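Local coordinates for bacteriorhodopsin (Nanosalina sp., PDB 6EYU), which pumps protons inward across the membrane as a light-driven, retinal-binding xenorhodopsin of the seven-helix microbial rhodopsin family, at residues L90-G95 against K146-I151; K164-Y169 against Q214-L219; S184-L189 against L196-T201. All coordinates share one frame; numbering follows the deposited sequence.

Contact 1 of 3, residues L90-G95 against K146-I151; sequences LTAFHG and KPFREI. With MUN ([(2~{S})-2,3-bis(oxidanyl)propyl] (~{E})-undec-2-enoate), chain B.
The rings of Phe-93 and Phe-148 lie nearly parallel, their planes at 15°, but are slid so far past each other that they barely overlap. Their centroids stand 5.7 Å apart. The touch is made by the two CE1 atoms, Phe-93 CE1 lying 3.7 Å from Phe-148 CE1. The contact belongs to the seven-helix bundle of a microbial rhodopsin, where the C-terminal part of helix 72-93 meets the short helix 147-152 that follows helix 128-145. Near the plane of the Phe-148 ring, at its edge, sits the methyl of Ala-92, with CB 4.2 Å from Phe-148 CD1. Obliquely to the Phe-93 ring comes Ile-151, whose CG2 lies 3.8 Å from Phe-93 CD1 while its CD1 approaches Phe-93 CE1. The first torsion of Phe-93 (chi1 -75°) sets CG anti to the carbonyl carbon and beside the backbone N. It is the CD1 and CE1 side of the ring that meets Ile-151 and Phe-148.

All four touching residues are buried. Their side chains meet by apolar packing, with Ala-92 CB also lying against the carbonyl of Phe-148, 3.9 Å from Phe-148 O. Neighbouring helices complete the surroundings: Tyr-163 of helix 157-183 touches both Ala-92 and Phe-148, while Leu-103 and Leu-107 of helix 101-124 also pack on Phe-148.

On helix 147-152 a third flat group, the guanidinium of Arg-149, faces a lipid. Salt-bridged through NE to Glu-153, it carries the glycerol hydroxyl OAJ of the monoacylglycerol MUN of chain B over the centre of one face, 3.7 Å above the plane. Farther along the lipid's head, its CAI atom rests 3.9 Å from Lys-146 CD.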
loop_
_atom_site.group_PDB
_atom_site.type_symbol
_atom_site.label_atom_id
_atom_site.label_comp_id
_atom_site.label_asym_id
_atom_site.label_seq_id
_atom_site.Cartn_x
_atom_site.Cartn_y
_atom_site.Cartn_z
ATOM N N LEU A 90 7.148 -12.052 -13.388
ATOM C CA LEU A 90 7.337 -13.389 -12.843
ATOM C C LEU A 90 7.406 -14.422 -13.958
ATOM O O LEU A 90 8.209 -15.355 -13.908
ATOM C CB LEU A 90 6.197 -13.732 -11.884
ATOM C CG LEU A 90 6.257 -12.959 -10.569
ATOM C CD1 LEU A 90 5.227 -13.477 -9.577
ATOM C CD2 LEU A 90 7.660 -13.042 -9.991
ATOM N N THR A 91 6.598 -14.218 -14.993
ATOM C CA THR A 91 6.711 -14.997 -16.217
ATOM C C THR A 91 8.153 -15.008 -16.712
ATOM O O THR A 91 8.723 -16.068 -16.970
ATOM C CB THR A 91 5.811 -14.424 -17.326
ATOM O OG1 THR A 91 4.471 -14.288 -16.838
ATOM C CG2 THR A 91 5.818 -15.335 -18.541
ATOM N N ALA A 92 8.720 -13.819 -16.888
ATOM C CA ALA A 92 10.102 -13.689 -17.329
ATOM C C ALA A 92 11.042 -14.409 -16.367
ATOM O O ALA A 92 11.998 -15.060 -16.789
ATOM C CB ALA A 92 10.484 -12.220 -17.439
ATOM N N PHE A 93 10.782 -14.262 -15.072
ATOM C CA PHE A 93 11.644 -14.843 -14.049
ATOM C C PHE A 93 11.529 -16.362 -14.052
ATOM O O PHE A 93 12.390 -17.061 -13.517
ATOM C CB PHE A 93 11.275 -14.295 -12.670
ATOM C CG PHE A 93 11.747 -12.890 -12.434
ATOM C CD1 PHE A 93 12.380 -12.182 -13.442
ATOM C CD2 PHE A 93 11.580 -12.286 -11.200
ATOM C CE1 PHE A 93 12.828 -10.893 -13.228
ATOM C CE2 PHE A 93 12.027 -10.997 -10.977
ATOM C CZ PHE A 93 12.654 -10.301 -11.992
ATOM N N HIS A 94 10.466 -16.867 -14.667
ATOM C CA HIS A 94 9.994 -18.216 -14.386
ATOM C C HIS A 94 11.058 -19.251 -14.738
ATOM O O HIS A 94 11.232 -20.240 -14.027
ATOM C CB HIS A 94 8.711 -18.502 -15.164
ATOM C CG HIS A 94 8.124 -19.849 -14.884
ATOM N ND1 HIS A 94 7.789 -20.264 -13.613
ATOM C CD2 HIS A 94 7.909 -20.914 -15.693
ATOM C CE1 HIS A 94 7.335 -21.502 -13.660
ATOM N NE2 HIS A 94 7.397 -21.921 -14.912
ATOM N N GLY A 95 11.761 -19.023 -15.843
ATOM C CA GLY A 95 12.722 -19.998 -16.345
ATOM C C GLY A 95 14.157 -19.585 -16.080
ATOM O O GLY A 95 15.092 -20.315 -16.409
ATOM N N LYS A 146 13.645 -4.510 -22.621
ATOM C CA LYS A 146 15.074 -4.791 -22.530
ATOM C C LYS A 146 15.386 -5.729 -21.366
ATOM O O LYS A 146 15.474 -6.944 -21.554
ATOM C CB LYS A 146 15.868 -3.492 -22.384
ATOM C CG LYS A 146 17.270 -3.688 -21.832
ATOM C CD LYS A 146 18.299 -3.777 -22.947
ATOM C CE LYS A 146 19.323 -2.657 -22.850
ATOM N N PRO A 147 15.679 -5.159 -20.188
ATOM C CA PRO A 147 16.232 -5.945 -19.087
ATOM C C PRO A 147 15.384 -7.167 -18.748
ATOM O O PRO A 147 15.924 -8.253 -18.544
ATOM C CB PRO A 147 16.257 -4.959 -17.911
ATOM C CG PRO A 147 15.373 -3.824 -18.308
ATOM C CD PRO A 147 15.429 -3.760 -19.803
ATOM N N PHE A 148 14.064 -7.009 -18.774
ATOM C CA PHE A 148 13.164 -8.131 -18.532
ATOM C C PHE A 148 13.226 -9.127 -19.683
ATOM O O PHE A 148 13.225 -10.338 -19.467
ATOM C CB PHE A 148 11.729 -7.639 -18.343
ATOM C CG PHE A 148 11.384 -7.322 -16.918
ATOM C CD1 PHE A 148 11.117 -8.343 -16.019
ATOM C CD2 PHE A 148 11.551 -6.038 -16.427
ATOM C CE1 PHE A 148 10.912 -8.072 -14.681
ATOM C CE2 PHE A 148 11.352 -5.759 -15.089
ATOM C CZ PHE A 148 11.025 -6.777 -14.215
ATOM N N ARG A 149 13.428 -8.609 -20.890
ATOM C CA ARG A 149 13.562 -9.453 -22.070
ATOM C C ARG A 149 14.843 -10.275 -21.999
ATOM O O ARG A 149 14.845 -11.467 -22.310
ATOM C CB ARG A 149 13.567 -8.592 -23.332
ATOM C CG ARG A 149 13.776 -9.378 -24.613
ATOM C CD ARG A 149 14.305 -8.485 -25.721
ATOM N NE ARG A 149 15.514 -9.024 -26.333
ATOM C CZ ARG A 149 15.700 -9.126 -27.645
ATOM N NH1 ARG A 149 16.855 -9.570 -28.121
ATOM N NH2 ARG A 149 14.734 -8.770 -28.481
ATOM N N GLU A 150 15.931 -9.633 -21.586
ATOM C CA GLU A 150 17.204 -10.320 -21.414
ATOM C C GLU A 150 17.065 -11.468 -20.421
ATOM O O GLU A 150 17.643 -12.538 -20.609
ATOM C CB GLU A 150 18.274 -9.341 -20.929
ATOM C CG GLU A 150 18.810 -8.430 -22.021
ATOM C CD GLU A 150 19.891 -7.494 -21.518
ATOM O OE1 GLU A 150 20.655 -7.895 -20.616
ATOM O OE2 GLU A 150 19.950 -6.341 -21.997
ATOM N N ILE A 151 16.306 -11.233 -19.355
ATOM C CA ILE A 151 16.150 -12.223 -18.297
ATOM C C ILE A 151 15.285 -13.386 -18.773
ATOM O O ILE A 151 15.546 -14.541 -18.435
ATOM C CB ILE A 151 15.509 -11.606 -17.041
ATOM C CG1 ILE A 151 16.487 -10.641 -16.367
ATOM C CG2 ILE A 151 15.094 -12.699 -16.068
ATOM C CD1 ILE A 151 15.833 -9.707 -15.373
HETATM C CAP MUN B . 9.893 5.235 -27.467
HETATM C CAO MUN B . 10.724 4.059 -26.948
HETATM C CAN MUN B . 10.509 3.910 -25.441
HETATM C CAM MUN B . 10.768 2.459 -25.032
HETATM C CAK MUN B . 12.211 2.086 -25.371
HETATM C CAH MUN B . 12.237 0.815 -26.224
HETATM C CAF MUN B . 13.570 0.090 -25.996
HETATM C CAC MUN B . 13.743 -1.264 -26.697
HETATM C CAA MUN B . 15.189 -1.753 -26.834
HETATM O OAD MUN B . 16.108 -1.163 -26.264
HETATM O OAB MUN B . 15.333 -2.965 -27.437
HETATM C CAE MUN B . 16.726 -3.259 -27.593
HETATM C CAG MUN B . 16.997 -4.709 -27.181
HETATM O OAJ MUN B . 16.787 -5.569 -28.304
HETATM C CAI MUN B . 18.443 -4.842 -26.700
HETATM O OAL MUN B . 18.825 -6.221 -26.713
#

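Contact 2 of 3, residues K164-Y169 against Q214-L219; sequences KILAGY and QVYGFL. With MUN ([(2~{S})-2,3-bis(oxidanyl)propyl] (~{E})-undec-2-enoate), chain L.
Leu-166 and Tyr-216 cross at about a right angle where two transmembrane helices of the rhodopsin bundle run antiparallel, the axes of the two short segments at 171° and 11.5 Å apart at closest approach. One dense part of the interface gathers around a single methyl: Leu-166 CD2 lies 3.5 Å from Tyr-216 CE1 and equally 3.5 Å from Leu-219 CD1, the two leucines sliding past each other in opposite directions. This inner side is backed by helix 72-93, where Leu-88 touches both Leu-166 and Tyr-216, and the hydroxyl of Tyr-216 bonds to the carbonyl of Ile-84. Equally tight is the meeting of Tyr-169 with Val-215. Tyr-169, its CG anti to the backbone N (chi1 -173°), points across to the other helix. Its hydroxyl is hydrogen-bonded to the carbonyl of Phe-211, and Tyr-169 OH also lies 3.2 Å from Val-215 CG1.

The loose side is the edge at Ile-165, which points toward the other helix but is exposed and stops short of it. Leu-219 faces lipid with its second methyl: Leu-219 CD2 lies 3.7 Å from the glycerol hydroxyl OAJ of the MUN of chain L.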
loop_
_atom_site.group_PDB
_atom_site.type_symbol
_atom_site.label_atom_id
_atom_site.label_comp_id
_atom_site.label_asym_id
_atom_site.label_seq_id
_atom_site.Cartn_x
_atom_site.Cartn_y
_atom_site.Cartn_z
ATOM N N LYS A 164 7.977 -12.738 -24.516
ATOM C CA LYS A 164 8.079 -11.699 -25.534
ATOM C C LYS A 164 6.723 -11.441 -26.183
ATOM O O LYS A 164 6.370 -10.297 -26.467
ATOM C CB LYS A 164 9.101 -12.097 -26.602
ATOM C CG LYS A 164 10.547 -12.003 -26.139
ATOM C CD LYS A 164 11.496 -11.813 -27.311
ATOM C CE LYS A 164 12.044 -13.143 -27.807
ATOM N NZ LYS A 164 13.411 -13.417 -27.285
ATOM N N ILE A 165 5.952 -12.505 -26.384
ATOM C CA ILE A 165 4.581 -12.374 -26.862
ATOM C C ILE A 165 3.751 -11.544 -25.891
ATOM O O ILE A 165 3.177 -10.522 -26.267
ATOM C CB ILE A 165 3.910 -13.750 -27.035
ATOM C CG1 ILE A 165 4.409 -14.427 -28.313
ATOM C CG2 ILE A 165 2.397 -13.599 -27.077
ATOM C CD1 ILE A 165 4.390 -15.939 -28.249
ATOM N N LEU A 166 3.730 -11.963 -24.630
ATOM C CA LEU A 166 2.959 -11.268 -23.605
ATOM C C LEU A 166 3.418 -9.820 -23.478
ATOM O O LEU A 166 2.600 -8.901 -23.432
ATOM C CB LEU A 166 3.105 -11.978 -22.258
ATOM C CG LEU A 166 2.278 -13.254 -22.092
ATOM C CD1 LEU A 166 2.878 -14.144 -21.015
ATOM C CD2 LEU A 166 0.830 -12.917 -21.769
ATOM N N ALA A 167 4.731 -9.623 -23.401
ATOM C CA ALA A 167 5.296 -8.291 -23.232
ATOM C C ALA A 167 4.833 -7.367 -24.353
ATOM O O ALA A 167 4.451 -6.223 -24.109
ATOM C CB ALA A 167 6.815 -8.364 -23.200
ATOM N N GLY A 168 4.794 -7.897 -25.571
ATOM C CA GLY A 168 4.235 -7.170 -26.705
ATOM C C GLY A 168 2.763 -6.861 -26.512
ATOM O O GLY A 168 2.346 -5.706 -26.582
ATOM N N TYR A 169 1.962 -7.913 -26.384
ATOM C CA TYR A 169 0.545 -7.775 -26.069
ATOM C C TYR A 169 0.300 -6.628 -25.091
ATOM O O TYR A 169 -0.478 -5.717 -25.375
ATOM C CB TYR A 169 0.012 -9.086 -25.487
ATOM C CG TYR A 169 -1.486 -9.111 -25.287
ATOM C CD1 TYR A 169 -2.329 -9.519 -26.313
ATOM C CD2 TYR A 169 -2.030 -8.967 -24.018
ATOM C CE1 TYR A 169 -3.683 -9.696 -26.100
ATOM C CE2 TYR A 169 -3.387 -9.110 -23.801
ATOM C CZ TYR A 169 -4.210 -9.466 -24.847
ATOM O OH TYR A 169 -5.564 -9.601 -24.638
ATOM N N GLN A 214 -9.026 -9.992 -18.124
ATOM C CA GLN A 214 -9.738 -11.249 -18.331
ATOM C C GLN A 214 -9.006 -12.122 -19.345
ATOM O O GLN A 214 -8.608 -13.246 -19.039
ATOM C CB GLN A 214 -11.167 -10.983 -18.810
ATOM C CG GLN A 214 -12.178 -10.825 -17.685
ATOM C CD GLN A 214 -12.572 -9.379 -17.454
ATOM O OE1 GLN A 214 -13.756 -9.053 -17.370
ATOM N NE2 GLN A 214 -11.578 -8.510 -17.321
ATOM N N VAL A 215 -8.780 -11.574 -20.535
ATOM C CA VAL A 215 -8.110 -12.306 -21.604
ATOM C C VAL A 215 -6.664 -12.611 -21.226
ATOM O O VAL A 215 -6.154 -13.696 -21.506
ATOM C CB VAL A 215 -8.119 -11.504 -22.918
ATOM C CG1 VAL A 215 -7.293 -12.213 -23.980
ATOM C CG2 VAL A 215 -9.546 -11.289 -23.398
ATOM N N TYR A 216 -6.015 -11.654 -20.570
ATOM C CA TYR A 216 -4.573 -11.707 -20.360
ATOM C C TYR A 216 -4.214 -12.818 -19.379
ATOM O O TYR A 216 -3.220 -13.521 -19.559
ATOM C CB TYR A 216 -4.068 -10.363 -19.832
ATOM C CG TYR A 216 -2.698 -10.425 -19.195
ATOM C CD1 TYR A 216 -1.565 -10.638 -19.971
ATOM C CD2 TYR A 216 -2.517 -10.066 -17.865
ATOM C CE1 TYR A 216 -0.299 -10.584 -19.420
ATOM C CE2 TYR A 216 -1.255 -10.006 -17.305
ATOM C CZ TYR A 216 -0.150 -10.270 -18.085
ATOM O OH TYR A 216 1.107 -10.230 -17.528
ATOM N N GLY A 217 -5.062 -13.007 -18.372
ATOM C CA GLY A 217 -4.838 -14.037 -17.366
ATOM C C GLY A 217 -4.777 -15.425 -17.973
ATOM O O GLY A 217 -3.899 -16.221 -17.638
ATOM N N PHE A 218 -5.724 -15.723 -18.856
ATOM C CA PHE A 218 -5.707 -16.975 -19.604
ATOM C C PHE A 218 -4.473 -17.044 -20.497
ATOM O O PHE A 218 -3.658 -17.959 -20.377
ATOM C CB PHE A 218 -6.972 -17.101 -20.456
ATOM C CG PHE A 218 -8.219 -17.339 -19.655
ATOM C CD1 PHE A 218 -8.378 -18.510 -18.933
ATOM C CD2 PHE A 218 -9.175 -16.345 -19.527
ATOM C CE1 PHE A 218 -9.494 -18.709 -18.142
ATOM C CE2 PHE A 218 -10.291 -16.535 -18.733
ATOM C CZ PHE A 218 -10.450 -17.718 -18.039
ATOM N N LEU A 219 -4.273 -15.996 -21.289
ATOM C CA LEU A 219 -3.171 -15.945 -22.243
ATOM C C LEU A 219 -1.848 -16.259 -21.550
ATOM O O LEU A 219 -1.036 -17.029 -22.062
ATOM C CB LEU A 219 -3.104 -14.558 -22.885
ATOM C CG LEU A 219 -2.574 -14.479 -24.320
ATOM C CD1 LEU A 219 -1.328 -13.610 -24.372
ATOM C CD2 LEU A 219 -2.294 -15.863 -24.883
HETATM C CAR MUN L . -14.877 -14.829 -19.481
HETATM C CAQ MUN L . -13.990 -15.613 -20.448
HETATM C CAP MUN L . -13.041 -14.649 -21.163
HETATM C CAO MUN L . -12.598 -15.264 -22.492
HETATM C CAN MUN L . -11.086 -15.104 -22.647
HETATM C CAM MUN L . -10.436 -16.486 -22.731
HETATM C CAK MUN L . -9.655 -16.602 -24.041
HETATM C CAH MUN L . -8.176 -16.320 -23.770
HETATM C CAF MUN L . -7.310 -17.063 -24.791
HETATM C CAC MUN L . -6.448 -18.191 -24.218
HETATM C CAA MUN L . -5.512 -18.870 -25.222
HETATM O OAD MUN L . -5.777 -18.877 -26.424
HETATM O OAB MUN L . -4.508 -19.599 -24.665
HETATM C CAE MUN L . -4.154 -20.671 -25.543
HETATM C CAG MUN L . -2.843 -20.337 -26.258
HETATM O OAJ MUN L . -2.038 -19.509 -25.415
HETATM C CAI MUN L . -2.090 -21.631 -26.571
HETATM O OAL MUN L . -2.074 -22.467 -25.412
#

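Contact 3 of 3, residues S184-L189 against L196-T201. With MUN ([(2~{S})-2,3-bis(oxidanyl)propyl] (~{E})-undec-2-enoate), chain S.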
loop_
_atom_site.group_PDB
_atom_site.type_symbol
_atom_site.label_atom_id
_atom_site.label_comp_id
_atom_site.label_asym_id
_atom_site.label_seq_id
_atom_site.Cartn_x
_atom_site.Cartn_y
_atom_site.Cartn_z
ATOM N N SER A 184 -10.607 11.847 -24.521
ATOM C CA SER A 184 -11.922 11.809 -23.892
ATOM C C SER A 184 -12.391 13.216 -23.541
ATOM O O SER A 184 -11.597 14.062 -23.132
ATOM C CB SER A 184 -11.887 10.944 -22.630
ATOM O OG SER A 184 -12.972 11.250 -21.772
ATOM N N GLY A 185 -13.683 13.465 -23.729
ATOM C CA GLY A 185 -14.243 14.796 -23.532
ATOM C C GLY A 185 -15.010 14.905 -22.229
ATOM O O GLY A 185 -15.893 15.750 -22.086
ATOM N N ILE A 186 -14.668 14.046 -21.274
ATOM C CA ILE A 186 -15.109 14.222 -19.896
ATOM C C ILE A 186 -14.433 15.434 -19.267
ATOM O O ILE A 186 -13.205 15.523 -19.232
ATOM C CB ILE A 186 -14.796 12.978 -19.043
ATOM C CG1 ILE A 186 -15.755 11.839 -19.396
ATOM C CG2 ILE A 186 -14.898 13.311 -17.563
ATOM C CD1 ILE A 186 -15.301 10.483 -18.900
ATOM N N ASP A 187 -15.240 16.410 -18.862
ATOM C CA ASP A 187 -14.736 17.740 -18.542
ATOM C C ASP A 187 -13.672 17.663 -17.451
ATOM O O ASP A 187 -12.727 18.451 -17.436
ATOM C CB ASP A 187 -15.882 18.645 -18.087
ATOM C CG ASP A 187 -17.075 18.588 -19.020
ATOM O OD1 ASP A 187 -17.631 17.485 -19.208
ATOM O OD2 ASP A 187 -17.501 19.655 -19.509
ATOM N N ALA A 188 -13.788 16.655 -16.591
ATOM C CA ALA A 188 -12.974 16.580 -15.385
ATOM C C ALA A 188 -11.500 16.396 -15.732
ATOM O O ALA A 188 -10.624 16.909 -15.034
ATOM C CB ALA A 188 -13.453 15.443 -14.497
ATOM N N LEU A 189 -11.226 15.586 -16.750
ATOM C CA LEU A 189 -9.848 15.259 -17.106
ATOM C C LEU A 189 -9.348 16.117 -18.265
ATOM O O LEU A 189 -10.067 16.336 -19.240
ATOM C CB LEU A 189 -9.709 13.771 -17.445
ATOM C CG LEU A 189 -10.730 13.156 -18.405
ATOM C CD1 LEU A 189 -10.187 13.137 -19.825
ATOM C CD2 LEU A 189 -11.091 11.749 -17.955
ATOM N N LEU A 196 -14.128 11.790 -27.671
ATOM C CA LEU A 196 -15.110 10.867 -27.111
ATOM C C LEU A 196 -16.045 11.597 -26.152
ATOM O O LEU A 196 -15.607 12.420 -25.348
ATOM C CB LEU A 196 -14.413 9.719 -26.377
ATOM C CG LEU A 196 -13.184 9.119 -27.065
ATOM C CD1 LEU A 196 -12.628 7.969 -26.240
ATOM C CD2 LEU A 196 -13.524 8.657 -28.473
ATOM N N ASP A 197 -17.322 11.229 -26.186
ATOM C CA ASP A 197 -18.229 11.503 -25.077
ATOM C C ASP A 197 -18.047 10.473 -23.966
ATOM O O ASP A 197 -17.366 9.465 -24.154
ATOM C CB ASP A 197 -19.679 11.490 -25.564
ATOM C CG ASP A 197 -20.228 10.086 -25.720
ATOM O OD1 ASP A 197 -19.451 9.121 -25.562
ATOM O OD2 ASP A 197 -21.438 9.947 -26.000
ATOM N N PRO A 198 -18.652 10.732 -22.797
ATOM C CA PRO A 198 -18.375 9.934 -21.609
ATOM C C PRO A 198 -18.680 8.451 -21.800
ATOM O O PRO A 198 -17.953 7.601 -21.287
ATOM C CB PRO A 198 -19.304 10.544 -20.562
ATOM C CG PRO A 198 -19.411 11.976 -20.960
ATOM C CD PRO A 198 -19.306 12.010 -22.462
ATOM N N THR A 199 -19.738 8.147 -22.544
ATOM C CA THR A 199 -20.155 6.763 -22.746
ATOM C C THR A 199 -19.129 6.011 -23.586
ATOM O O THR A 199 -18.762 4.880 -23.268
ATOM C CB THR A 199 -21.523 6.685 -23.448
ATOM O OG1 THR A 199 -22.483 7.465 -22.725
ATOM C CG2 THR A 199 -21.999 5.242 -23.531
ATOM N N GLN A 200 -18.688 6.637 -24.672
ATOM C CA GLN A 200 -17.643 6.068 -25.514
ATOM C C GLN A 200 -16.367 5.849 -24.708
ATOM O O GLN A 200 -15.759 4.780 -24.768
ATOM C CB GLN A 200 -17.354 6.993 -26.698
ATOM C CG GLN A 200 -18.432 6.979 -27.769
ATOM C CD GLN A 200 -18.325 8.153 -28.720
ATOM O OE1 GLN A 200 -18.049 9.279 -28.305
ATOM N NE2 GLN A 200 -18.620 7.912 -29.993
ATOM N N THR A 201 -15.965 6.870 -23.957
ATOM C CA THR A 201 -14.844 6.747 -23.035
ATOM C C THR A 201 -15.034 5.541 -22.123
ATOM O O THR A 201 -14.152 4.687 -22.016
ATOM C CB THR A 201 -14.696 8.007 -22.164
ATOM O OG1 THR A 201 -14.714 9.175 -22.995
ATOM C CG2 THR A 201 -13.397 7.965 -21.376
HETATM C CAR MUN S . -9.815 -3.536 -29.256
HETATM C CAQ MUN S . -11.070 -2.850 -29.796
HETATM C CAP MUN S . -11.174 -1.439 -29.215
HETATM C CAO MUN S . -12.646 -1.119 -28.949
HETATM C CAN MUN S . -12.823 0.388 -28.760
HETATM C CAM MUN S . -14.140 0.647 -28.026
HETATM C CAK MUN S . -15.076 1.466 -28.917
HETATM C CAH MUN S . -15.231 2.868 -28.323
HETATM C CAF MUN S . -15.807 3.826 -29.372
HETATM C CAC MUN S . -14.791 4.755 -30.061
HETATM C CAA MUN S . -15.319 5.778 -31.082
HETATM O OAD MUN S . -16.391 5.588 -31.656
HETATM O OAB MUN S . -14.431 6.745 -31.442
HETATM C CAE MUN S . -14.731 7.191 -32.769
HETATM C CAG MUN S . -15.214 8.643 -32.730
HETATM O OAJ MUN S . -15.532 9.003 -31.382
HETATM C CAI MUN S . -14.111 9.563 -33.256
HETATM O OAL MUN S . -14.671 10.499 -34.181
#
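Ser-184 and Thr-201 meet through their hydroxyls, Ser-184 OG donating to Thr-201 OG1 at 3.0 Å. Two first torsions bring the oxygens together: Ser-184 holds OG anti to its backbone N (chi1 160°), and Thr-201 holds OG1 anti to its carbonyl carbon (chi1 -50°). Thr-201 OG1 in turn donates to Asp-197 O, approaching from above that carbonyl plane, 55° out of it. The same Asp-197 O also accepts from Thr-201 N, and is thus gripped twice by one residue. Ser-184 OG also accepts a weak bond from Ile-186 N of its own segment.

Beside this polar chain the backbones join in a single bridge between Ser-184 and Leu-196, carried by Gly-185 N to Leu-196 O at 2.7 Å; the donor lies in the carbonyl plane, though its hydrogen is bent off line. Ile-186, the first residue of a type I turn that ends at Leu-189, supplies the apolar part. Its side chain crosses Pro-198 obliquely, with Ile-186 CG1 4.0 Å from Pro-198 CB, and its CD1 lies 4.0 Å from Thr-201 CG2. Val-2 of the N-terminal helix 2-7 also touches Ile-186.

At the start of helix 198-230, Asp-197 OD1 accepts from Gln-200 N at 2.7 Å, and Gln-200 OE1 accepts in return from Asp-197 N at 3.0 Å. Gln-200 NE2 lies 3.6 Å from OAJ of the MUN of chain S. Reciprocal bonds of the kind that join Asp-197 and Gln-200 are the capping box, here beginning the last transmembrane helix of the rhodopsin fold.

The three contacts show how the chemistry of a helical membrane protein changes with place in the fold. Contacts 1 and 2 are neighbours, centres 14 Å apart, and touch where Thr-91 CG2 packs 4.0 Å from Leu-166 CD1; both join helices through apolar side chains, contact 1 fully buried and contact 2 only partly. Contact 3 sits on the opposite side of the chain's centre, its centre about 37 Å from that of contact 1, and adds backbone and hydroxyl hydrogen bonds to a small apolar patch where a loop meets a helix start. It shares helix 198-230 with contact 2, and its loop links the two helices that contact 2 packs together. A bound MUN borders each contact.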